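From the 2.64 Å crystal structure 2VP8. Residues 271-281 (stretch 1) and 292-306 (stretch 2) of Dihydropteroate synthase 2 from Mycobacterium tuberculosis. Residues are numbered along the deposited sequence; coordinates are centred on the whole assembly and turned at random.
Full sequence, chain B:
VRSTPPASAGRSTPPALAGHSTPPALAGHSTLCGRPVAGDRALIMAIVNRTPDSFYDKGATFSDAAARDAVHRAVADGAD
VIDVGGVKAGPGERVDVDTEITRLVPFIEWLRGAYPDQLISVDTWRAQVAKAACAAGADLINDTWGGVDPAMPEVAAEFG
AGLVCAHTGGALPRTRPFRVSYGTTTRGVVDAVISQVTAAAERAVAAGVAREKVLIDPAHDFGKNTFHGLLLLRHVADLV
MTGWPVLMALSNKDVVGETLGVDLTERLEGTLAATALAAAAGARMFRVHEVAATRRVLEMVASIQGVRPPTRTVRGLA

Stretch 1, residues 271-281: TLAATALAAAA
Stretch 2, residues 292-306: AATRRVLEMVASIQG

A single hydrogen bond joins the two helices of this otherwise apolar contact, and it lies at the C-terminal end: Gln305 NE2 donates to the backbone Ala280 O at 2.8 Å, with an N-H...O angle of 158°. Gln305 reaches it with chi1 -73° (m), chi2 -172° (t) and chi3 -29°; its CA-to-CB bond points toward stretch 1, and the extended chain brings NE2 to 3.6 Å from Ala280 CB as well. The acceptor is a carbonyl near the C-terminal end of stretch 1, next to Ala281, whose own backbone bonds are weak: Ala281 N to Leu277 O at 3.1 Å and to Ala278 O at 3.2 Å, as phi/psi drift from -74/-23 at Ala280 to -90/-5 at Ala281.

Residues 271-280 and 292-306 are helical, and each helix begins earlier in the chain. Their N-to-C directions differ by 40° (signed crossing angle -40°), and the axes approach to 9.3 Å. The register is set by two CA pairs one helical turn apart, Ala276 CA to Val297 CA and Ala280 CA to Val301 CA, each 6.2 Å. Ala276, Ala279 and Ala280 on stretch 1 meet Val297, Leu298 and Val301 on stretch 2, and 452 Å² is buried in all.

Both valines point CA-to-CB toward stretch 1 in chi1 t (Val297 164°, Val301 176°). Val297 CG1 lies 3.8 Å from Ala276 N and 4.0 Å from Ala276 CB, while its CG2 packs 3.9 Å from Leu272 CD2. One turn on, Val301 CG2 is 4.1 Å from Ala276 CB, and Val301 CG1 sits 4.0 Å from Ala279 CB and 4.1 Å from Ala280 CB, so this valine spans three alanines.

At the N-terminal end the CA-to-CB bond of Leu272 (chi1 -64°, m; chi2 -176°, t) points toward stretch 2, and the side chain also brings CD2 to 4.2 Å from Ala293 CB. The CA-to-CB bond of Leu298 (chi1 -55°, m; chi2 -176°, t) points sideways, but the end of the side chain comes nearer: CD2 touches Ala279 CB at 3.6 Å and Thr275 CG2 at 3.8 Å. Thr275 (chi1 -57°, m) thus turns its methyl to the neighbour, with CG2 also 4.1 Å from Thr294 CG2 (Thr294 chi1 -58°, m), while its hydroxyl is satisfied within its own helix, OG1 donating to Thr271 O at 2.6 Å.

Beyond reach of stretch 1, Arg295 NE and Glu299 OE2 form a salt bridge at 3.0 Å, its hydrogen bond weak at 135°.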

# COMPACT_ATOMS: atom_id res chain seq x y z
N THR B 271 -0.93 4.47 -6.90
CA THR B 271 0.49 4.79 -6.77
C THR B 271 0.95 4.57 -5.33
O THR B 271 2.02 4.03 -5.10
CB THR B 271 0.80 6.24 -7.21
OG1 THR B 271 0.51 6.39 -8.61
CG2 THR B 271 2.27 6.60 -6.95
N LEU B 272 0.13 4.98 -4.37
CA LEU B 272 0.50 4.81 -2.97
C LEU B 272 0.45 3.33 -2.58
O LEU B 272 1.34 2.86 -1.86
CB LEU B 272 -0.33 5.70 -2.03
CG LEU B 272 -0.15 7.23 -2.20
CD1 LEU B 272 -0.96 7.95 -1.14
CD2 LEU B 272 1.31 7.77 -2.23
N ALA B 273 -0.55 2.61 -3.08
CA ALA B 273 -0.66 1.19 -2.83
C ALA B 273 0.59 0.47 -3.31
O ALA B 273 1.18 -0.32 -2.57
CB ALA B 273 -1.89 0.62 -3.50
N ALA B 274 1.01 0.76 -4.55
CA ALA B 274 2.21 0.18 -5.14
C ALA B 274 3.45 0.58 -4.34
O ALA B 274 4.38 -0.22 -4.16
CB ALA B 274 2.35 0.60 -6.58
N THR B 275 3.47 1.82 -3.87
CA THR B 275 4.59 2.31 -3.10
C THR B 275 4.70 1.46 -1.85
O THR B 275 5.77 0.90 -1.57
CB THR B 275 4.43 3.81 -2.75
OG1 THR B 275 4.29 4.56 -3.97
CG2 THR B 275 5.64 4.33 -1.97
N ALA B 276 3.58 1.33 -1.13
CA ALA B 276 3.50 0.57 0.11
C ALA B 276 4.05 -0.83 -0.08
O ALA B 276 4.98 -1.24 0.61
CB ALA B 276 2.07 0.52 0.58
N LEU B 277 3.49 -1.54 -1.06
CA LEU B 277 3.93 -2.88 -1.39
C LEU B 277 5.42 -2.94 -1.72
O LEU B 277 6.14 -3.78 -1.19
CB LEU B 277 3.08 -3.43 -2.55
CG LEU B 277 1.84 -4.24 -2.14
CD1 LEU B 277 0.92 -3.49 -1.19
CD2 LEU B 277 1.07 -4.74 -3.36
N ALA B 278 5.88 -2.04 -2.58
CA ALA B 278 7.27 -2.03 -2.98
C ALA B 278 8.17 -1.80 -1.76
O ALA B 278 9.18 -2.50 -1.59
CB ALA B 278 7.50 -0.96 -4.04
N ALA B 279 7.79 -0.83 -0.92
CA ALA B 279 8.53 -0.54 0.30
C ALA B 279 8.53 -1.74 1.25
O ALA B 279 9.52 -1.98 1.94
CB ALA B 279 7.94 0.66 0.99
N ALA B 280 7.44 -2.50 1.29
CA ALA B 280 7.35 -3.64 2.20
C ALA B 280 8.21 -4.80 1.73
O ALA B 280 8.60 -5.65 2.53
CB ALA B 280 5.90 -4.07 2.38
N ALA B 281 8.51 -4.83 0.44
CA ALA B 281 9.33 -5.89 -0.12
C ALA B 281 10.83 -5.54 -0.08
O ALA B 281 11.67 -6.37 -0.44
CB ALA B 281 8.88 -6.22 -1.53
N ALA B 292 5.75 14.50 0.31
CA ALA B 292 5.02 14.27 1.56
C ALA B 292 4.11 13.02 1.58
O ALA B 292 4.13 12.25 2.54
CB ALA B 292 4.25 15.52 1.96
N ALA B 293 3.31 12.82 0.53
CA ALA B 293 2.39 11.68 0.47
C ALA B 293 3.18 10.39 0.53
O ALA B 293 2.81 9.45 1.22
CB ALA B 293 1.52 11.72 -0.77
N THR B 294 4.29 10.38 -0.19
CA THR B 294 5.16 9.22 -0.22
C THR B 294 5.82 9.03 1.14
O THR B 294 5.86 7.91 1.66
CB THR B 294 6.20 9.34 -1.34
OG1 THR B 294 5.51 9.49 -2.59
CG2 THR B 294 7.07 8.10 -1.39
N ARG B 295 6.30 10.12 1.73
CA ARG B 295 6.95 10.00 3.02
C ARG B 295 6.03 9.33 4.03
O ARG B 295 6.45 8.42 4.75
CB ARG B 295 7.42 11.35 3.55
CG ARG B 295 8.36 11.18 4.75
CD ARG B 295 8.49 12.44 5.54
NE ARG B 295 7.24 12.81 6.18
CZ ARG B 295 6.48 13.84 5.80
NH1 ARG B 295 6.84 14.60 4.77
NH2 ARG B 295 5.35 14.09 6.46
N ARG B 296 4.77 9.77 4.05
CA ARG B 296 3.79 9.25 5.00
C ARG B 296 3.47 7.77 4.79
O ARG B 296 3.21 7.05 5.75
CB ARG B 296 2.53 10.12 5.00
CG ARG B 296 2.77 11.46 5.67
CD ARG B 296 1.50 12.22 5.94
NE ARG B 296 0.90 12.69 4.70
CZ ARG B 296 1.02 13.92 4.21
NH1 ARG B 296 1.71 14.86 4.86
NH2 ARG B 296 0.43 14.21 3.05
N VAL B 297 3.51 7.31 3.54
CA VAL B 297 3.31 5.90 3.23
C VAL B 297 4.48 5.08 3.76
O VAL B 297 4.29 4.12 4.50
CB VAL B 297 3.12 5.67 1.72
CG1 VAL B 297 3.30 4.21 1.36
CG2 VAL B 297 1.74 6.16 1.28
N LEU B 298 5.70 5.48 3.39
CA LEU B 298 6.93 4.82 3.84
C LEU B 298 7.09 4.81 5.35
O LEU B 298 7.68 3.88 5.90
CB LEU B 298 8.14 5.52 3.22
CG LEU B 298 8.09 5.60 1.70
CD1 LEU B 298 9.38 6.22 1.19
CD2 LEU B 298 7.87 4.22 1.08
N GLU B 299 6.60 5.84 6.02
CA GLU B 299 6.59 5.87 7.48
C GLU B 299 5.66 4.79 8.05
O GLU B 299 5.98 4.14 9.04
CB GLU B 299 6.20 7.26 7.98
CG GLU B 299 7.32 8.28 7.84
CD GLU B 299 6.92 9.71 8.21
OE1 GLU B 299 5.75 9.97 8.54
OE2 GLU B 299 7.80 10.59 8.15
N MET B 300 4.52 4.60 7.40
CA MET B 300 3.53 3.65 7.87
C MET B 300 4.04 2.22 7.67
O MET B 300 3.92 1.38 8.57
CB MET B 300 2.19 3.90 7.17
CG MET B 300 1.08 2.95 7.55
SD MET B 300 0.73 2.80 9.31
CE MET B 300 -0.07 4.35 9.70
N VAL B 301 4.62 1.97 6.49
CA VAL B 301 5.24 0.69 6.18
C VAL B 301 6.32 0.39 7.21
O VAL B 301 6.36 -0.70 7.81
CB VAL B 301 5.85 0.68 4.76
CG1 VAL B 301 6.58 -0.62 4.48
CG2 VAL B 301 4.75 0.89 3.72
N ALA B 302 7.17 1.38 7.44
CA ALA B 302 8.23 1.25 8.42
C ALA B 302 7.68 0.96 9.83
O ALA B 302 8.20 0.09 10.53
CB ALA B 302 9.12 2.46 8.41
N SER B 303 6.62 1.67 10.23
CA SER B 303 5.99 1.44 11.54
C SER B 303 5.40 0.04 11.66
O SER B 303 5.61 -0.64 12.66
CB SER B 303 4.91 2.48 11.82
OG SER B 303 5.46 3.76 11.98
N ILE B 304 4.66 -0.38 10.65
CA ILE B 304 4.09 -1.72 10.62
C ILE B 304 5.19 -2.77 10.75
O ILE B 304 5.10 -3.66 11.59
CB ILE B 304 3.24 -1.95 9.34
CG1 ILE B 304 1.96 -1.11 9.42
CG2 ILE B 304 2.90 -3.43 9.14
CD1 ILE B 304 1.30 -0.87 8.09
N GLN B 305 6.24 -2.64 9.93
CA GLN B 305 7.30 -3.65 9.88
C GLN B 305 8.30 -3.62 11.04
O GLN B 305 8.92 -4.64 11.34
CB GLN B 305 8.07 -3.57 8.55
CG GLN B 305 7.29 -4.11 7.35
CD GLN B 305 8.13 -4.19 6.09
OE1 GLN B 305 9.08 -3.41 5.90
NE2 GLN B 305 7.79 -5.13 5.21
N GLY B 306 8.46 -2.46 11.68
CA GLY B 306 9.59 -2.27 12.60
C GLY B 306 9.36 -1.76 14.01
O GLY B 306 10.32 -1.61 14.77